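Local coordinates for protein 3-oxo-tetronate kinase (Haemophilus influenzae, PDB 1YZY) that catalyses the ATP-dependent phosphorylation of 3-oxo-tetronate to 3-oxo-tetronate 4-phosphate, at residues V110-L115 with S221-Y226; R120-G125 with V195-D200; M258-V263 with Y307-P312; E264-K269 with D403-A408; L365-F370 with I390-K395. All coordinates share one frame; numbering follows the deposited sequence.

Interaction 1 (V110-L115 with S221-Y226); sequences VITPAL and SGLGAY
G222 and A114 meet main chain to main chain where the loop after strand 109-111 passes the first turn of helix 221-232. G222 CA approaches A114 O at 3.3 Å in a CA-H...O contact that is nearly straight at the hydrogen, 165°. Glycine suits this position because a beta carbon would project into the A114 carbonyl.

Between the two segments the conventional polar links run through water. One water donates to T112 O at 2.7 Å and to A114 O at 3.0 Å, and it accepts the L223 N-H, with L223 N 2.8 Å away. A second water takes the G222 N-H, its oxygen 3.0 Å from G222 N, and returns a weak bond to A114 O.

Apolar contacts flank this polar centre. With T112 OG1 anti to the backbone N (chi1 176°), CG2 is left between the N and the carbonyl carbon, and this methyl reaches L223 CD2 at 3.9 Å. V110 CG2 lies 4.2 Å from the same L223 CD2. Beyond the waters, L115 lays CD1 against G222 CA at 3.8 Å.

Amides in the first turn of a helix have no partner one turn earlier. Here two waters satisfy two of them and pass the bonds on to loop carbonyls, so segments 110-115 and 221-226 are joined without a direct conventional hydrogen bond, although T112 bonds to G220 just ahead of the helix.

Interaction 2 (R120-G125 with V195-D200); sequences RTIFNG and VVDAVD
I122 and A198 form a single antiparallel, hydrogen-bonded bridge between strand 120-123 and the chain just past strand 193-196. Beside it, N124 and G125 make the type I' turn of a beta-hairpin whose second strand is 126-129. I122 N donates to A198 O at 3.1 Å from above the carbonyl plane, and A198 N returns a 2.9 Å bond to a lone pair of I122 O.

D197 ties the turn to this bridge. Its CB packs against I122 O, and CG stands beside the backbone N (chi1 -82°), which carries the carboxylate toward the turn. OD1 receives G125 N at 2.9 Å on its syn lone pair, and OD1 also comes within 3.3 Å of the methyl I122 CG2. OD2 takes the N124 amide, with N124 N at 2.7 Å on the syn side and 29° out of the carboxylate plane. The carboxylate thus accepts from two successive turn amides, and OD2 has a further donor in the backbone N of Y169. Aspartate fits because its short arm brings both oxygens to the turn backbone. Asparagine and glycine at 124 and 125 readily adopt the positive phi that such a turn needs.

Apolar side chains pack around the polar centre. F123 CB rests 3.8 Å from V199 CG1, and I122 CG2 meets V195 CG1 of strand 193-196 at 4.0 Å.

Interaction 3 (M258-V263 with Y307-P312); sequences MTNKQV and YATVPP
In the nucleotide-binding C-terminal domain, helix 257-266 presses T259, N260 and V263 against the loop that runs from strand 305-307 to helix 312-319. N260 spans the V310-P311 peptide. Its ND2 donates to V310 O at 2.9 Å in an almost straight bond, 174°, arriving above the carbonyl plane with a C=O...N angle of only 94°. N260 OD1 lies 3.0 Å from P311 N, a close approach without a bond, since proline nitrogen has no hydrogen. The amide therefore lies across the peptide, and asparagine has the right reach for it.

V263 suits its place because a branched side chain can touch two residues at once. CG1, anti to the backbone N (chi1 168°), makes a CH-pi contact over one face of the Y307 ring, 4.0 Å from the centroid; CG2, beside the N, meets T309 CG2 at 3.6 Å. T259 CG2 then touches T309 OG1 at 3.6 Å. The hydroxyls look elsewhere: T309 OG1 bonds to S254 O and S252 OG, and T259 OG1 bonds to K395 NZ. S254 is a probable ATP-binding residue.

Strand 248-252 borders the contact, S252 touching T259, V263 and Y307, while helix 404-410 brings F404 against Q262.

Interaction 4 (E264-K269 with D403-A408); sequences EKYREK and DFFEYA
Y266 overlaps the CB of F405 with one face of its ring: F405 CB lies 3.6 Å from the ring centroid, 17° off the normal, in a CH-pi contact. F405 CD2 in turn approaches Y266 CB at 3.8 Å, so that the tyrosine CB lies at the edge of the phenylalanine ring. The two rings stand obliquely, planes 56° apart. Beside them E406 CB touches Y266 CE1 at 4.0 Å. Tyrosine suits this place because its ring packs against carbon while its hydroxyl still bonds to A303 O.

At the outer margin the contact turns ionic. E406 CG lies between the backbone N and carbonyl carbon (chi1 62°), and the chain beyond extends to the lysines of the other segment. E406 OE2 forms a salt bridge with K265 NZ at 3.5 Å and a long one with K269 NZ at 3.9 Å. K269 NZ is held more closely by its neighbour, E268 OE2, at 2.8 Å. Long, flexible lysines can share one carboxylate in this way.

F405 projects inward from helix 404-410 onto V250 of strand 248-252 and onto I351 and A353 of strand 349-353.

Interaction 5 (L365-F370 with I390-K395); sequences LGFTGF and IFLALK
L392 sets its forked end against the rings of F367 and F370, each methyl taking its own aromatic neighbour. CD1 meets F370 CE1 at 3.7 Å, the two side chains crossing at about a right angle. CD2 goes to F367 and arrives at the edge of that ring, near its plane, 4.1 Å from F367 CD2. The first torsion (chi1 -42°) puts CG beside the backbone N, and the second (chi2 79°) sets the methyls. A branched leucine suits this place because its two methyls can each touch a different ring.

F367 is a bump in its own right. The far end of its ring presses on I390: F367 CZ lies 3.8 Å from I390 CB, and F367 CE2 lies 4.0 Å from I390 CG2. Beta branching gives I390 a broad surface close to its backbone, well matched to the blunt tip of a ring. L365 CB lies over one face of F367, toward its rim, 3.4 Å above the plane, and L365 extends CD1 to within 4.5 Å of L392 CD2.

No hydrogen bond joins the segments; the contact is purely apolar and buried. V362 of helix 355-365 adds to the packing by touching both F370 and L392. Strands 369-375, 380-385 and 391-395 form an antiparallel beta meander. F370 and L392 link its first and third strands, and L365, F367 and I390 come from the chain just ahead of them, on the side where the preceding helix packs, a layered alpha/beta arrangement.

How the interactions relate
Interactions 1 and 2 lie in the sugar-binding N-terminal domain, their centres 10 Å apart, and touch directly: L115 N probably bonds to R120 O at 2.8 Å, and A114 CB packs on I122 CD1. The other three belong to the nucleotide-binding domain, with about 36 Å between the centres of interactions 1 and 3. Interactions 3 and 4 use successive parts of helix 257-266, and V263 meets F405 between them. K395, at the end of interaction 5's strand, ties it to interaction 4, its CD 3.4 Å from F404 CD2. The T259 side chain lies about 4 Å from those of S254 and G397, both probable ATP-binding residues, so interaction 3 borders the likely nucleotide pocket.

Interaction 1 (V110-L115 with S221-Y226)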
# COMPACT_ATOMS: atom_id res chain seq x y z
N VAL A 110 -7.87 18.80 -8.31
CA VAL A 110 -6.77 18.53 -9.25
C VAL A 110 -6.61 17.04 -9.56
O VAL A 110 -7.04 16.18 -8.81
CB VAL A 110 -5.41 19.07 -8.72
CG1 VAL A 110 -5.53 20.54 -8.40
CG2 VAL A 110 -4.95 18.28 -7.50
N ILE A 111 -5.95 16.76 -10.68
CA ILE A 111 -5.71 15.40 -11.13
C ILE A 111 -4.23 15.26 -11.45
O ILE A 111 -3.70 16.03 -12.25
CB ILE A 111 -6.55 15.10 -12.40
CG1 ILE A 111 -8.04 15.08 -12.05
CG2 ILE A 111 -6.08 13.83 -13.09
CD1 ILE A 111 -8.92 14.92 -13.24
N THR A 112 -3.56 14.30 -10.82
CA THR A 112 -2.15 14.09 -11.10
C THR A 112 -1.56 12.76 -10.68
O THR A 112 -1.31 12.52 -9.51
CB THR A 112 -1.26 15.24 -10.54
OG1 THR A 112 0.13 14.93 -10.76
CG2 THR A 112 -1.50 15.46 -9.05
N PRO A 113 -1.45 11.82 -11.63
CA PRO A 113 -0.89 10.50 -11.37
C PRO A 113 0.63 10.46 -11.56
O PRO A 113 1.22 9.42 -11.87
CB PRO A 113 -1.43 9.67 -12.54
CG PRO A 113 -1.64 10.68 -13.62
CD PRO A 113 -2.25 11.80 -12.86
N ALA A 114 1.27 11.61 -11.37
CA ALA A 114 2.68 11.87 -11.61
C ALA A 114 3.63 11.75 -10.42
O ALA A 114 3.31 12.08 -9.28
CB ALA A 114 2.99 13.17 -12.37
N LEU A 115 4.84 11.31 -10.76
CA LEU A 115 5.99 11.15 -9.88
C LEU A 115 7.19 10.95 -10.81
O LEU A 115 7.66 9.85 -11.06
CB LEU A 115 5.86 9.96 -8.94
CG LEU A 115 7.00 9.85 -7.93
CD1 LEU A 115 7.26 11.20 -7.27
CD2 LEU A 115 6.65 8.80 -6.87
N SER A 221 0.80 8.52 -5.97
CA SER A 221 1.53 8.71 -4.72
C SER A 221 2.39 9.97 -4.73
O SER A 221 2.72 10.51 -3.68
CB SER A 221 2.40 7.50 -4.42
OG SER A 221 1.62 6.33 -4.27
N GLY A 222 2.80 10.39 -5.93
CA GLY A 222 3.64 11.57 -6.08
C GLY A 222 3.20 12.81 -5.34
O GLY A 222 3.98 13.39 -4.59
N LEU A 223 1.97 13.26 -5.56
CA LEU A 223 1.48 14.45 -4.88
C LEU A 223 1.34 14.26 -3.39
O LEU A 223 1.67 15.16 -2.60
CB LEU A 223 0.13 14.90 -5.45
CG LEU A 223 -0.54 16.07 -4.73
CD1 LEU A 223 0.33 17.32 -4.83
CD2 LEU A 223 -1.91 16.33 -5.32
N GLY A 224 0.78 13.11 -3.01
CA GLY A 224 0.58 12.80 -1.60
C GLY A 224 1.86 12.89 -0.81
O GLY A 224 1.84 13.33 0.33
N ALA A 225 2.95 12.42 -1.42
CA ALA A 225 4.29 12.45 -0.82
C ALA A 225 4.74 13.87 -0.52
O ALA A 225 5.26 14.16 0.56
CB ALA A 225 5.27 11.78 -1.74
N TYR A 226 4.57 14.76 -1.50
CA TYR A 226 4.97 16.14 -1.33
C TYR A 226 4.07 16.91 -0.40
O TYR A 226 4.49 17.91 0.19
CB TYR A 226 5.14 16.83 -2.69
CG TYR A 226 6.49 16.49 -3.28
CD1 TYR A 226 6.63 15.43 -4.17
CD2 TYR A 226 7.63 17.16 -2.87
CE1 TYR A 226 7.89 15.03 -4.62
CE2 TYR A 226 8.89 16.76 -3.31
CZ TYR A 226 9.01 15.70 -4.19
OH TYR A 226 10.27 15.31 -4.62
O HOH W 1 0.72 12.13 -7.79
O HOH W 2 2.38 8.98 -8.52

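Interaction 2 (R120-G125 with V195-D200)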
# COMPACT_ATOMS: atom_id res chain seq x y z
N ARG A 120 6.95 8.61 -14.02
CA ARG A 120 5.57 8.97 -14.33
C ARG A 120 5.52 10.47 -14.51
O ARG A 120 5.46 11.23 -13.54
CB ARG A 120 4.62 8.54 -13.20
CG ARG A 120 4.49 7.02 -13.02
CD ARG A 120 3.86 6.38 -14.25
NE ARG A 120 3.72 4.93 -14.11
CZ ARG A 120 4.65 4.05 -14.46
NH1 ARG A 120 5.81 4.45 -14.97
NH2 ARG A 120 4.42 2.75 -14.32
N THR A 121 5.59 10.91 -15.77
CA THR A 121 5.58 12.33 -16.09
C THR A 121 4.38 12.79 -16.90
O THR A 121 3.79 12.02 -17.66
CB THR A 121 6.88 12.72 -16.82
OG1 THR A 121 7.11 11.82 -17.90
CG2 THR A 121 8.06 12.65 -15.87
N ILE A 122 3.98 14.04 -16.70
CA ILE A 122 2.84 14.62 -17.40
C ILE A 122 3.24 15.90 -18.13
O ILE A 122 3.55 16.91 -17.49
CB ILE A 122 1.71 15.04 -16.41
CG1 ILE A 122 1.18 13.84 -15.62
CG2 ILE A 122 0.57 15.74 -17.14
CD1 ILE A 122 0.23 14.26 -14.52
N PHE A 123 3.28 15.87 -19.46
CA PHE A 123 3.59 17.08 -20.21
C PHE A 123 2.45 17.41 -21.18
O PHE A 123 2.11 16.60 -22.06
CB PHE A 123 4.92 17.00 -20.96
CG PHE A 123 5.31 18.30 -21.64
CD1 PHE A 123 5.60 19.44 -20.88
CD2 PHE A 123 5.32 18.41 -23.03
CE1 PHE A 123 5.89 20.66 -21.49
CE2 PHE A 123 5.61 19.62 -23.65
CZ PHE A 123 5.89 20.75 -22.88
N ASN A 124 1.92 18.62 -21.05
CA ASN A 124 0.81 19.10 -21.87
C ASN A 124 -0.42 18.25 -21.56
O ASN A 124 -1.31 18.08 -22.40
CB ASN A 124 1.14 19.06 -23.37
CG ASN A 124 1.55 20.42 -23.93
OD1 ASN A 124 1.13 21.47 -23.43
ND2 ASN A 124 2.36 20.39 -24.97
N GLY A 125 -0.47 17.74 -20.33
CA GLY A 125 -1.59 16.91 -19.92
C GLY A 125 -1.47 15.47 -20.39
O GLY A 125 -2.35 14.67 -20.09
N VAL A 195 -5.86 19.03 -14.60
CA VAL A 195 -4.66 18.20 -14.73
C VAL A 195 -3.50 19.20 -14.56
O VAL A 195 -3.61 20.37 -14.92
CB VAL A 195 -4.58 17.54 -16.14
CG1 VAL A 195 -3.25 16.81 -16.33
CG2 VAL A 195 -5.73 16.58 -16.33
N VAL A 196 -2.41 18.75 -13.93
CA VAL A 196 -1.26 19.62 -13.72
C VAL A 196 -0.01 18.87 -14.17
O VAL A 196 0.22 17.72 -13.80
CB VAL A 196 -1.13 20.06 -12.25
CG1 VAL A 196 0.01 21.07 -12.09
CG2 VAL A 196 -2.42 20.68 -11.75
N ASP A 197 0.76 19.52 -15.04
CA ASP A 197 1.99 18.96 -15.56
C ASP A 197 3.06 18.74 -14.50
O ASP A 197 3.03 19.33 -13.42
CB ASP A 197 2.56 19.88 -16.65
CG ASP A 197 1.91 19.68 -18.00
OD1 ASP A 197 0.98 18.85 -18.12
OD2 ASP A 197 2.35 20.34 -18.96
N ALA A 198 4.05 17.91 -14.84
CA ALA A 198 5.16 17.62 -13.94
C ALA A 198 6.13 16.70 -14.65
O ALA A 198 5.89 15.50 -14.77
CB ALA A 198 4.68 16.98 -12.65
N VAL A 199 7.19 17.27 -15.21
CA VAL A 199 8.22 16.47 -15.88
C VAL A 199 9.42 16.33 -14.95
O VAL A 199 10.35 15.57 -15.23
CB VAL A 199 8.67 17.12 -17.21
CG1 VAL A 199 7.59 16.96 -18.26
CG2 VAL A 199 9.00 18.59 -17.00
N ASP A 200 9.34 17.03 -13.82
CA ASP A 200 10.36 17.05 -12.80
C ASP A 200 9.66 17.10 -11.44
O ASP A 200 8.59 17.70 -11.30
CB ASP A 200 11.22 18.30 -12.99
CG ASP A 200 12.29 18.43 -11.95
OD1 ASP A 200 12.09 19.21 -10.99
OD2 ASP A 200 13.32 17.75 -12.08

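Interaction 3 (M258-V263 with Y307-P312)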
# COMPACT_ATOMS: atom_id res chain seq x y z
N MET A 258 14.09 -14.93 -4.47
CA MET A 258 14.60 -14.05 -3.42
C MET A 258 14.38 -14.60 -2.01
O MET A 258 15.26 -14.50 -1.16
CB MET A 258 13.99 -12.65 -3.55
CG MET A 258 14.47 -11.68 -2.48
SD MET A 258 16.24 -11.83 -2.16
CE MET A 258 16.92 -10.94 -3.54
N THR A 259 13.21 -15.19 -1.78
CA THR A 259 12.89 -15.74 -0.47
C THR A 259 13.77 -16.96 -0.15
O THR A 259 14.25 -17.11 0.98
CB THR A 259 11.40 -16.13 -0.36
OG1 THR A 259 10.59 -14.98 -0.62
CG2 THR A 259 11.08 -16.65 1.04
N ASN A 260 13.99 -17.81 -1.14
CA ASN A 260 14.81 -19.00 -0.96
C ASN A 260 16.21 -18.62 -0.51
O ASN A 260 16.83 -19.35 0.27
CB ASN A 260 14.89 -19.80 -2.24
CG ASN A 260 14.05 -21.05 -2.19
OD1 ASN A 260 14.51 -22.10 -1.72
ND2 ASN A 260 12.82 -20.95 -2.67
N LYS A 261 16.71 -17.50 -1.01
CA LYS A 261 18.04 -17.03 -0.65
C LYS A 261 18.02 -16.42 0.74
O LYS A 261 18.99 -16.56 1.49
CB LYS A 261 18.54 -16.00 -1.67
CG LYS A 261 18.82 -16.60 -3.05
CD LYS A 261 19.33 -15.55 -4.03
CE LYS A 261 18.29 -14.46 -4.26
NZ LYS A 261 18.75 -13.42 -5.21
N GLN A 262 16.94 -15.71 1.07
CA GLN A 262 16.80 -15.07 2.39
C GLN A 262 16.70 -16.12 3.49
O GLN A 262 17.09 -15.88 4.64
CB GLN A 262 15.57 -14.15 2.41
CG GLN A 262 15.67 -12.94 1.48
CD GLN A 262 14.36 -12.19 1.33
OE1 GLN A 262 13.32 -12.79 1.07
NE2 GLN A 262 14.39 -10.88 1.51
N VAL A 263 16.12 -17.27 3.15
CA VAL A 263 15.96 -18.39 4.09
C VAL A 263 17.30 -19.10 4.22
O VAL A 263 17.73 -19.45 5.32
CB VAL A 263 14.88 -19.40 3.58
CG1 VAL A 263 14.93 -20.69 4.39
CG2 VAL A 263 13.49 -18.78 3.66
N TYR A 307 9.59 -22.53 8.34
CA TYR A 307 9.44 -22.22 6.93
C TYR A 307 9.00 -23.33 6.00
O TYR A 307 9.35 -24.49 6.17
CB TYR A 307 10.76 -21.64 6.40
CG TYR A 307 11.93 -22.60 6.43
CD1 TYR A 307 12.37 -23.23 5.26
CD2 TYR A 307 12.59 -22.90 7.63
CE1 TYR A 307 13.42 -24.13 5.29
CE2 TYR A 307 13.64 -23.80 7.67
CZ TYR A 307 14.05 -24.41 6.50
OH TYR A 307 15.08 -25.32 6.54
N ALA A 308 8.24 -22.94 4.98
CA ALA A 308 7.77 -23.86 3.95
C ALA A 308 8.63 -23.63 2.70
O ALA A 308 8.67 -24.46 1.80
CB ALA A 308 6.30 -23.59 3.64
N THR A 309 9.33 -22.50 2.69
CA THR A 309 10.20 -22.09 1.60
C THR A 309 11.16 -23.15 1.05
O THR A 309 12.10 -23.56 1.74
CB THR A 309 11.02 -20.88 2.01
OG1 THR A 309 10.13 -19.83 2.40
CG2 THR A 309 11.92 -20.41 0.88
N VAL A 310 10.93 -23.57 -0.19
CA VAL A 310 11.77 -24.53 -0.89
C VAL A 310 11.97 -24.03 -2.31
O VAL A 310 11.13 -23.29 -2.84
CB VAL A 310 11.16 -25.96 -0.94
CG1 VAL A 310 11.24 -26.63 0.41
CG2 VAL A 310 9.72 -25.91 -1.43
N PRO A 311 13.07 -24.44 -2.97
CA PRO A 311 13.35 -24.01 -4.35
C PRO A 311 12.13 -24.20 -5.25
O PRO A 311 11.39 -25.18 -5.09
CB PRO A 311 14.50 -24.93 -4.76
CG PRO A 311 15.24 -25.12 -3.48
CD PRO A 311 14.12 -25.35 -2.49
N PRO A 312 11.90 -23.27 -6.19
CA PRO A 312 10.76 -23.36 -7.11
C PRO A 312 10.72 -24.70 -7.85
O PRO A 312 9.69 -25.09 -8.39
CB PRO A 312 10.99 -22.17 -8.06
CG PRO A 312 12.46 -21.88 -7.94
CD PRO A 312 12.70 -22.06 -6.47

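Interaction 4 (E264-K269 with D403-A408)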
# COMPACT_ATOMS: atom_id res chain seq x y z
N GLU A 264 17.95 -19.32 3.09
CA GLU A 264 19.24 -19.99 3.01
C GLU A 264 20.31 -19.19 3.77
O GLU A 264 21.30 -19.76 4.25
CB GLU A 264 19.63 -20.14 1.54
CG GLU A 264 20.20 -21.49 1.16
CD GLU A 264 21.68 -21.62 1.47
OE1 GLU A 264 22.50 -21.23 0.62
OE2 GLU A 264 22.03 -22.13 2.56
N LYS A 265 20.12 -17.88 3.88
CA LYS A 265 21.07 -17.01 4.56
C LYS A 265 20.75 -16.89 6.05
O LYS A 265 21.65 -16.70 6.88
CB LYS A 265 21.08 -15.63 3.89
CG LYS A 265 22.45 -14.97 3.77
CD LYS A 265 22.76 -14.07 4.96
CE LYS A 265 24.03 -13.26 4.71
NZ LYS A 265 24.26 -12.21 5.75
N TYR A 266 19.46 -17.01 6.38
CA TYR A 266 19.01 -16.89 7.76
C TYR A 266 19.12 -18.18 8.59
O TYR A 266 19.38 -18.13 9.78
CB TYR A 266 17.57 -16.37 7.80
CG TYR A 266 17.11 -15.97 9.18
CD1 TYR A 266 17.80 -14.99 9.91
CD2 TYR A 266 16.00 -16.56 9.78
CE1 TYR A 266 17.40 -14.63 11.18
CE2 TYR A 266 15.58 -16.20 11.06
CZ TYR A 266 16.29 -15.24 11.74
OH TYR A 266 15.90 -14.87 13.00
N ARG A 267 18.89 -19.34 7.96
CA ARG A 267 18.98 -20.61 8.67
C ARG A 267 20.39 -20.80 9.22
O ARG A 267 20.66 -21.69 10.03
CB ARG A 267 18.62 -21.76 7.74
CG ARG A 267 19.62 -21.98 6.64
CD ARG A 267 19.56 -23.40 6.13
NE ARG A 267 18.28 -23.70 5.49
CZ ARG A 267 17.95 -24.90 5.04
NH1 ARG A 267 18.79 -25.91 5.15
NH2 ARG A 267 16.78 -25.08 4.44
N GLU A 268 21.30 -19.98 8.72
CA GLU A 268 22.70 -19.99 9.12
C GLU A 268 22.84 -19.20 10.43
O GLU A 268 23.75 -19.46 11.22
CB GLU A 268 23.52 -19.34 8.00
CG GLU A 268 24.99 -19.12 8.28
CD GLU A 268 25.62 -18.10 7.34
OE1 GLU A 268 25.37 -18.19 6.11
OE2 GLU A 268 26.34 -17.21 7.82
N LYS A 269 21.93 -18.26 10.64
CA LYS A 269 21.96 -17.39 11.82
C LYS A 269 21.01 -17.73 12.98
O LYS A 269 21.25 -17.28 14.11
CB LYS A 269 21.68 -15.93 11.40
CG LYS A 269 22.71 -15.30 10.46
CD LYS A 269 24.05 -15.11 11.14
CE LYS A 269 24.98 -14.27 10.28
NZ LYS A 269 25.20 -14.85 8.93
N ASP A 403 19.88 -10.50 3.27
CA ASP A 403 19.88 -10.54 4.72
C ASP A 403 18.62 -9.97 5.37
O ASP A 403 18.67 -9.50 6.51
CB ASP A 403 21.13 -9.82 5.26
CG ASP A 403 21.06 -8.30 5.08
OD1 ASP A 403 21.69 -7.60 5.90
OD2 ASP A 403 20.39 -7.81 4.14
N PHE A 404 17.50 -10.03 4.66
CA PHE A 404 16.25 -9.48 5.19
C PHE A 404 15.81 -9.93 6.58
O PHE A 404 15.52 -9.10 7.44
CB PHE A 404 15.10 -9.70 4.21
CG PHE A 404 13.77 -9.28 4.76
CD1 PHE A 404 13.46 -7.93 4.92
CD2 PHE A 404 12.86 -10.23 5.20
CE1 PHE A 404 12.27 -7.54 5.53
CE2 PHE A 404 11.66 -9.85 5.81
CZ PHE A 404 11.36 -8.50 5.97
N PHE A 405 15.72 -11.24 6.82
CA PHE A 405 15.26 -11.71 8.13
C PHE A 405 15.99 -11.18 9.34
O PHE A 405 15.35 -10.67 10.26
CB PHE A 405 15.15 -13.23 8.17
CG PHE A 405 14.10 -13.78 7.25
CD1 PHE A 405 12.83 -13.21 7.23
CD2 PHE A 405 14.39 -14.81 6.38
CE1 PHE A 405 11.87 -13.66 6.34
CE2 PHE A 405 13.44 -15.27 5.48
CZ PHE A 405 12.17 -14.69 5.46
N GLU A 406 17.32 -11.29 9.35
CA GLU A 406 18.10 -10.79 10.48
C GLU A 406 18.09 -9.26 10.53
O GLU A 406 18.04 -8.67 11.62
CB GLU A 406 19.53 -11.33 10.48
CG GLU A 406 20.38 -10.95 9.28
CD GLU A 406 21.84 -11.36 9.47
OE1 GLU A 406 22.50 -10.82 10.39
OE2 GLU A 406 22.32 -12.23 8.71
N TYR A 407 18.12 -8.63 9.36
CA TYR A 407 18.10 -7.16 9.27
C TYR A 407 16.84 -6.57 9.90
O TYR A 407 16.92 -5.60 10.66
CB TYR A 407 18.23 -6.68 7.82
CG TYR A 407 18.32 -5.18 7.72
CD1 TYR A 407 19.36 -4.49 8.34
CD2 TYR A 407 17.33 -4.44 7.08
CE1 TYR A 407 19.41 -3.10 8.33
CE2 TYR A 407 17.37 -3.04 7.06
CZ TYR A 407 18.41 -2.38 7.69
OH TYR A 407 18.46 -1.00 7.71
N ALA A 408 15.69 -7.12 9.53
CA ALA A 408 14.41 -6.67 10.06
C ALA A 408 14.46 -6.61 11.59
O ALA A 408 13.85 -5.73 12.20
CB ALA A 408 13.31 -7.62 9.61

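Interaction 5 (L365-F370 with I390-K395)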
# COMPACT_ATOMS: atom_id res chain seq x y z
N LEU A 365 -5.10 -13.60 13.07
CA LEU A 365 -4.96 -12.74 14.24
C LEU A 365 -6.09 -11.71 14.34
O LEU A 365 -6.30 -11.13 15.40
CB LEU A 365 -3.58 -12.07 14.24
CG LEU A 365 -2.37 -13.02 14.10
CD1 LEU A 365 -1.08 -12.24 14.25
CD2 LEU A 365 -2.44 -14.15 15.11
N GLY A 366 -6.81 -11.52 13.24
CA GLY A 366 -7.95 -10.61 13.22
C GLY A 366 -7.72 -9.12 13.11
O GLY A 366 -8.60 -8.34 13.47
N PHE A 367 -6.57 -8.71 12.58
CA PHE A 367 -6.24 -7.29 12.45
C PHE A 367 -6.90 -6.63 11.23
O PHE A 367 -6.86 -7.16 10.12
CB PHE A 367 -4.73 -7.12 12.41
CG PHE A 367 -4.03 -7.73 13.59
CD1 PHE A 367 -4.58 -7.63 14.86
CD2 PHE A 367 -2.82 -8.39 13.42
CE1 PHE A 367 -3.93 -8.18 15.96
CE2 PHE A 367 -2.16 -8.95 14.51
CZ PHE A 367 -2.71 -8.84 15.79
N THR A 368 -7.49 -5.46 11.46
CA THR A 368 -8.21 -4.72 10.43
C THR A 368 -7.47 -3.50 9.89
O THR A 368 -7.91 -2.88 8.92
CB THR A 368 -9.56 -4.23 10.98
OG1 THR A 368 -9.33 -3.36 12.11
CG2 THR A 368 -10.43 -5.41 11.43
N GLY A 369 -6.38 -3.13 10.55
CA GLY A 369 -5.61 -1.98 10.14
C GLY A 369 -4.30 -1.97 10.89
O GLY A 369 -4.11 -2.74 11.84
N PHE A 370 -3.39 -1.09 10.48
CA PHE A 370 -2.09 -1.02 11.11
C PHE A 370 -1.53 0.39 11.13
O PHE A 370 -1.95 1.25 10.36
CB PHE A 370 -1.09 -1.88 10.33
CG PHE A 370 -1.54 -3.30 10.13
CD1 PHE A 370 -1.25 -4.28 11.08
CD2 PHE A 370 -2.27 -3.66 9.00
CE1 PHE A 370 -1.67 -5.59 10.92
CE2 PHE A 370 -2.71 -4.98 8.82
CZ PHE A 370 -2.41 -5.94 9.78
N ILE A 390 0.81 -5.48 18.82
CA ILE A 390 1.43 -6.56 18.07
C ILE A 390 2.07 -5.98 16.82
O ILE A 390 1.42 -5.24 16.08
CB ILE A 390 0.38 -7.64 17.65
CG1 ILE A 390 -0.33 -8.22 18.89
CG2 ILE A 390 1.05 -8.74 16.83
CD1 ILE A 390 0.57 -9.00 19.84
N PHE A 391 3.33 -6.32 16.58
CA PHE A 391 4.06 -5.82 15.42
C PHE A 391 4.24 -6.89 14.37
O PHE A 391 4.43 -8.07 14.69
CB PHE A 391 5.43 -5.26 15.85
CG PHE A 391 5.33 -4.14 16.87
CD1 PHE A 391 5.29 -2.81 16.46
CD2 PHE A 391 5.27 -4.42 18.23
CE1 PHE A 391 5.17 -1.77 17.40
CE2 PHE A 391 5.15 -3.39 19.17
CZ PHE A 391 5.10 -2.06 18.75
N LEU A 392 4.16 -6.49 13.10
CA LEU A 392 4.32 -7.42 11.98
C LEU A 392 5.13 -6.83 10.82
O LEU A 392 5.06 -5.63 10.55
CB LEU A 392 2.95 -7.86 11.45
CG LEU A 392 1.82 -8.21 12.42
CD1 LEU A 392 1.16 -6.93 12.95
CD2 LEU A 392 0.80 -9.07 11.71
N ALA A 393 5.91 -7.68 10.16
CA ALA A 393 6.71 -7.29 9.01
C ALA A 393 6.29 -8.29 7.94
O ALA A 393 6.66 -9.46 7.99
CB ALA A 393 8.20 -7.42 9.30
N LEU A 394 5.48 -7.82 6.99
CA LEU A 394 4.97 -8.66 5.92
C LEU A 394 5.81 -8.49 4.65
O LEU A 394 5.75 -7.44 4.00
CB LEU A 394 3.51 -8.29 5.65
CG LEU A 394 2.67 -8.06 6.92
CD1 LEU A 394 1.29 -7.54 6.55
CD2 LEU A 394 2.57 -9.34 7.75
N LYS A 395 6.60 -9.50 4.32
CA LYS A 395 7.46 -9.44 3.14
C LYS A 395 6.98 -10.27 1.96
O LYS A 395 7.10 -11.50 1.97
CB LYS A 395 8.88 -9.88 3.51
CG LYS A 395 9.90 -9.70 2.38
CD LYS A 395 10.97 -10.78 2.38
CE LYS A 395 10.44 -12.11 1.83
NZ LYS A 395 10.77 -12.31 0.40